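Local coordinates for mandelate racemase/muconate lactonizing enzyme family protein (Bradyrhizobium sp. ORS 278, PDB 3TOY) that is of unknown function but belongs to the enolase superfamily, pairing an N-terminal capping domain with a modified TIM barrel that holds a calcium ion, at residues E246-P249 and Q250-S254; G299-T302 and G303-V307. One frame throughout, in Å; residues are numbered along the deposited sequence.

Contact 1. Residues E246-P249 and Q250-S254; sequences EPVP and QENLS
N252 folds back against P249 in a type I beta turn, its N donating to the carbonyl O of P249 at 2.9 Å. Q250 and E251 are the two corners; P249 leads in and supplies the accepting carbonyl. Beginning at CB, the asparagine side chain meets first the O of P249, 3.3 Å away, and then CG2 of V248, 4.2 Å away. With CG anti to the backbone N (chi1 -169°), the amide is carried past the turn: OD1 caps the N of G255, while ND2 bonds to OG of S315 in the third subunit. Asparagine, a short side chain whose planar amide carries both an acceptor and a donor, serves both tasks. Its own backbone forms an inverse gamma turn, L253 N reaching E251 O in a weak bond.

E251 bends at chi2 (96°), bringing OE1 to 3.7 Å from the ring CB of P249; the same carboxylate reaches R115 and Q120 of the second subunit. E246 and Q250, both buried, lie alongside each other and point the same way, their carboxylate and amide planes 23° apart. OE2 of E246 touches CB of Q250 on one flank, at 3.4 Å, while its hydrogen bond goes to N272 ND2. Turn, gamma turn and N-cap together make the loop that leads from strand 243-245 into helix 253-262, one of the strand-to-helix connections that line the metal-binding end of an enolase-type barrel.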
loop_
_atom_site.group_PDB
_atom_site.type_symbol
_atom_site.label_atom_id
_atom_site.label_comp_id
_atom_site.label_asym_id
_atom_site.label_seq_id
_atom_site.Cartn_x
_atom_site.Cartn_y
_atom_site.Cartn_z
ATOM N N GLU A 246 24.640 3.874 10.500
ATOM C CA GLU A 246 24.023 3.095 11.590
ATOM C C GLU A 246 23.481 3.950 12.727
ATOM O O GLU A 246 23.956 3.859 13.859
ATOM C CB GLU A 246 25.006 2.045 12.125
ATOM C CG GLU A 246 25.259 0.886 11.155
ATOM C CD GLU A 246 25.927 -0.305 11.847
ATOM O OE1 GLU A 246 26.917 -0.083 12.575
ATOM O OE2 GLU A 246 25.459 -1.450 11.687
ATOM N N PRO A 247 22.457 4.774 12.447
ATOM C CA PRO A 247 21.897 5.613 13.508
ATOM C C PRO A 247 21.291 4.797 14.637
ATOM O O PRO A 247 21.280 5.261 15.770
ATOM C CB PRO A 247 20.799 6.415 12.798
ATOM C CG PRO A 247 20.480 5.602 11.570
ATOM C CD PRO A 247 21.784 4.993 11.158
ATOM N N VAL A 248 20.793 3.600 14.328
ATOM C CA VAL A 248 20.110 2.774 15.325
ATOM C C VAL A 248 20.612 1.341 15.227
ATOM O O VAL A 248 21.397 1.039 14.344
ATOM C CB VAL A 248 18.566 2.865 15.136
ATOM C CG1 VAL A 248 18.168 4.358 15.000
ATOM C CG2 VAL A 248 18.120 2.109 13.893
ATOM N N PRO A 249 20.182 0.449 16.144
ATOM C CA PRO A 249 20.698 -0.918 16.062
ATOM C C PRO A 249 20.577 -1.532 14.669
ATOM O O PRO A 249 19.549 -1.366 13.979
ATOM C CB PRO A 249 19.856 -1.684 17.087
ATOM C CG PRO A 249 19.524 -0.619 18.129
ATOM C CD PRO A 249 19.330 0.659 17.330
ATOM N N GLN A 250 21.625 -2.245 14.261
ATOM C CA GLN A 250 21.685 -2.837 12.928
ATOM C C GLN A 250 20.518 -3.793 12.648
ATOM O O GLN A 250 20.094 -3.910 11.507
ATOM C CB GLN A 250 23.020 -3.567 12.704
ATOM C CG GLN A 250 23.379 -4.656 13.752
ATOM C CD GLN A 250 23.034 -6.061 13.305
ATOM O OE1 GLN A 250 22.420 -6.269 12.252
ATOM N NE2 GLN A 250 23.430 -7.055 14.113
ATOM N N GLU A 251 20.020 -4.484 13.672
ATOM C CA GLU A 251 18.932 -5.451 13.472
ATOM C C GLU A 251 17.601 -4.737 13.246
ATOM O O GLU A 251 16.623 -5.365 12.840
ATOM C CB GLU A 251 18.756 -6.350 14.710
ATOM C CG GLU A 251 20.005 -7.151 15.106
ATOM C CD GLU A 251 20.838 -6.465 16.194
ATOM O OE1 GLU A 251 20.799 -5.220 16.292
ATOM O OE2 GLU A 251 21.543 -7.189 16.948
ATOM N N ASN A 252 17.568 -3.450 13.569
ATOM C CA ASN A 252 16.315 -2.699 13.558
ATOM C C ASN A 252 16.125 -2.104 12.159
ATOM O O ASN A 252 16.412 -0.939 11.926
ATOM C CB ASN A 252 16.340 -1.636 14.663
ATOM C CG ASN A 252 14.970 -0.979 14.905
ATOM O OD1 ASN A 252 13.987 -1.278 14.220
ATOM N ND2 ASN A 252 14.907 -0.091 15.895
ATOM N N LEU A 253 15.706 -2.950 11.219
ATOM C CA LEU A 253 15.571 -2.529 9.829
ATOM C C LEU A 253 14.404 -1.539 9.712
ATOM O O LEU A 253 14.495 -0.548 8.957
ATOM C CB LEU A 253 15.313 -3.733 8.916
ATOM C CG LEU A 253 16.423 -4.813 8.924
ATOM C CD1 LEU A 253 16.040 -6.029 8.058
ATOM C CD2 LEU A 253 17.731 -4.208 8.493
ATOM N N SER A 254 13.303 -1.846 10.395
ATOM C CA SER A 254 12.127 -0.933 10.421
ATOM C C SER A 254 12.470 0.425 10.987
ATOM O O SER A 254 12.022 1.455 10.472
ATOM C CB SER A 254 10.962 -1.552 11.208
ATOM O OG SER A 254 10.492 -2.701 10.500
#

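Contact 2. Residues G299-T302 and G303-V307; sequences GGIT and GWLNV. With P4C (O-acetaldehydyl-hexaethylene glycol), chain H.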
loop_
_atom_site.group_PDB
_atom_site.type_symbol
_atom_site.label_atom_id
_atom_site.label_comp_id
_atom_site.label_asym_id
_atom_site.label_seq_id
_atom_site.Cartn_x
_atom_site.Cartn_y
_atom_site.Cartn_z
ATOM N N GLY A 299 29.327 -12.859 3.519
ATOM C CA GLY A 299 29.614 -14.123 2.797
ATOM C C GLY A 299 30.838 -14.061 1.889
ATOM O O GLY A 299 30.891 -14.731 0.849
ATOM N N GLY A 300 31.816 -13.236 2.273
ATOM C CA GLY A 300 33.074 -13.101 1.539
ATOM C C GLY A 300 32.870 -12.514 0.160
ATOM O O GLY A 300 31.900 -11.794 -0.087
ATOM N N ILE A 301 33.801 -12.813 -0.740
ATOM C CA ILE A 301 33.730 -12.379 -2.119
ATOM C C ILE A 301 32.456 -12.897 -2.784
ATOM O O ILE A 301 31.772 -12.150 -3.508
ATOM C CB ILE A 301 34.951 -12.895 -2.917
ATOM C CG1 ILE A 301 36.272 -12.417 -2.270
ATOM C CG2 ILE A 301 34.861 -12.497 -4.361
ATOM C CD1 ILE A 301 36.330 -10.977 -1.981
ATOM N N THR A 302 32.148 -14.177 -2.556
ATOM C CA THR A 302 31.047 -14.830 -3.222
ATOM C C THR A 302 29.707 -14.125 -2.845
ATOM O O THR A 302 28.891 -13.812 -3.727
ATOM C CB THR A 302 31.005 -16.334 -2.860
ATOM O OG1 THR A 302 32.214 -16.959 -3.354
ATOM C CG2 THR A 302 29.798 -17.023 -3.522
ATOM N N GLY A 303 29.528 -13.891 -1.552
ATOM C CA GLY A 303 28.334 -13.185 -1.021
ATOM C C GLY A 303 28.288 -11.724 -1.501
ATOM O O GLY A 303 27.214 -11.212 -1.894
ATOM N N TRP A 304 29.436 -11.049 -1.494
ATOM C CA TRP A 304 29.524 -9.655 -1.974
ATOM C C TRP A 304 28.980 -9.504 -3.380
ATOM O O TRP A 304 28.204 -8.561 -3.667
ATOM C CB TRP A 304 30.978 -9.155 -1.940
ATOM C CG TRP A 304 31.152 -7.771 -2.462
ATOM C CD1 TRP A 304 31.107 -7.383 -3.748
ATOM C CD2 TRP A 304 31.380 -6.588 -1.688
ATOM N NE1 TRP A 304 31.289 -6.026 -3.845
ATOM C CE2 TRP A 304 31.450 -5.513 -2.589
ATOM C CE3 TRP A 304 31.503 -6.334 -0.321
ATOM C CZ2 TRP A 304 31.660 -4.206 -2.178
ATOM C CZ3 TRP A 304 31.702 -5.036 0.089
ATOM C CH2 TRP A 304 31.797 -3.989 -0.837
ATOM N N LEU A 305 29.391 -10.407 -4.280
ATOM C CA LEU A 305 28.968 -10.312 -5.679
ATOM C C LEU A 305 27.440 -10.437 -5.848
ATOM O O LEU A 305 26.839 -9.769 -6.709
ATOM C CB LEU A 305 29.704 -11.344 -6.551
ATOM C CG LEU A 305 31.219 -11.120 -6.652
ATOM C CD1 LEU A 305 31.879 -12.344 -7.304
ATOM C CD2 LEU A 305 31.602 -9.833 -7.399
ATOM N N ASN A 306 26.809 -11.289 -5.056
ATOM C CA ASN A 306 25.349 -11.404 -5.040
ATOM C C ASN A 306 24.751 -10.053 -4.638
ATOM O O ASN A 306 23.860 -9.514 -5.315
ATOM C CB ASN A 306 24.941 -12.466 -4.008
ATOM C CG ASN A 306 23.435 -12.797 -4.004
ATOM O OD1 ASN A 306 22.542 -11.923 -3.886
ATOM N ND2 ASN A 306 23.151 -14.104 -4.065
ATOM N N VAL A 307 25.236 -9.524 -3.516
ATOM C CA VAL A 307 24.744 -8.227 -3.006
ATOM C C VAL A 307 25.006 -7.069 -3.996
ATOM O O VAL A 307 24.225 -6.136 -4.086
ATOM C CB VAL A 307 25.314 -7.908 -1.579
ATOM C CG1 VAL A 307 24.921 -6.479 -1.119
ATOM C CG2 VAL A 307 24.776 -8.926 -0.562
HETATM O O1 P4C H . 27.044 -9.080 -9.949
HETATM C C2 P4C H . 28.369 -8.844 -9.447
HETATM C C3 P4C H . 29.348 -8.563 -10.584
HETATM O O4 P4C H . 29.924 -9.783 -11.064
HETATM C C5 P4C H . 31.292 -9.612 -11.473
HETATM C C6 P4C H . 31.855 -10.873 -12.126
HETATM O O7 P4C H . 32.130 -11.867 -11.139
HETATM C C8 P4C H . 32.234 -13.209 -11.628
HETATM C C9 P4C H . 32.152 -14.155 -10.430
HETATM O O10 P4C H . 30.911 -14.869 -10.455
HETATM C C11 P4C H . 30.534 -15.404 -9.186
HETATM C C12 P4C H . 29.090 -15.897 -9.257
HETATM O O13 P4C H . 28.167 -14.802 -9.214
HETATM C C14 P4C H . 26.827 -15.251 -8.979
HETATM C C15 P4C H . 25.850 -14.097 -9.196
HETATM O O16 P4C H . 25.695 -13.355 -7.984
#
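G303 N, W304 N and L305 N reach back four residues in turn to the carbonyls of G299, G300 and I301. The first bond is 2.9 Å from G303 N to G299 O; those of W304 and L305 both have N-H...O angles of 159°. V307 N continues the pattern, bonding to G303 O. Glycine suits position 303 because its bare CA lets the turn close against the CA of G299. This is the first turn of helix 300-314, which follows strand 290-291 in the barrel; G299 and G300 lead into it at positive phi, which suits glycine.

Polar side chains find partners across neighbouring helices and loops: OG1 of T302 meets D131 OD1 and W135 NE1. CB of W304 lies 3.4 Å from G300 O. Its CG stands anti to the backbone N (chi1 178°), which carries the indole away from the preceding turn, and NE1 bonds to T334 OG1. N306 uses both ends of its amide, OD1 bonding to Q310 NE2 and ND2 to D312 OD2 of the fourth subunit. Alongside, I301 and L305 point the same way, CG2 of the isoleucine lying 4.2 Å from CD1 of the leucine. That same CD1 packs 3.6 Å from C9 of the bound o-acetaldehydyl-hexaethylene glycol, whose O1 donates a weak bond, 3.3 Å long, to L305 O.

How the contacts relate
Contacts 1 and 2 belong to the same barrel domain but do not touch: their centres lie 21 Å apart and their nearest atoms about 12 Å. Helix 275-285 comes between them in sequence and meets both, packing on L253 through A282 and A285, and on N306 and V307 through P276 and F279. Contact 1 is the one close to the metal, the side chain of E246 being about 4 Å from a calcium ion bound by D219, E245 and E271. Contact 2 instead borders a separate glycol pocket, to which L305 and N306 belong together with L150, A308 and V333; its W304 side chain is about 13 Å from a bound calcium ion.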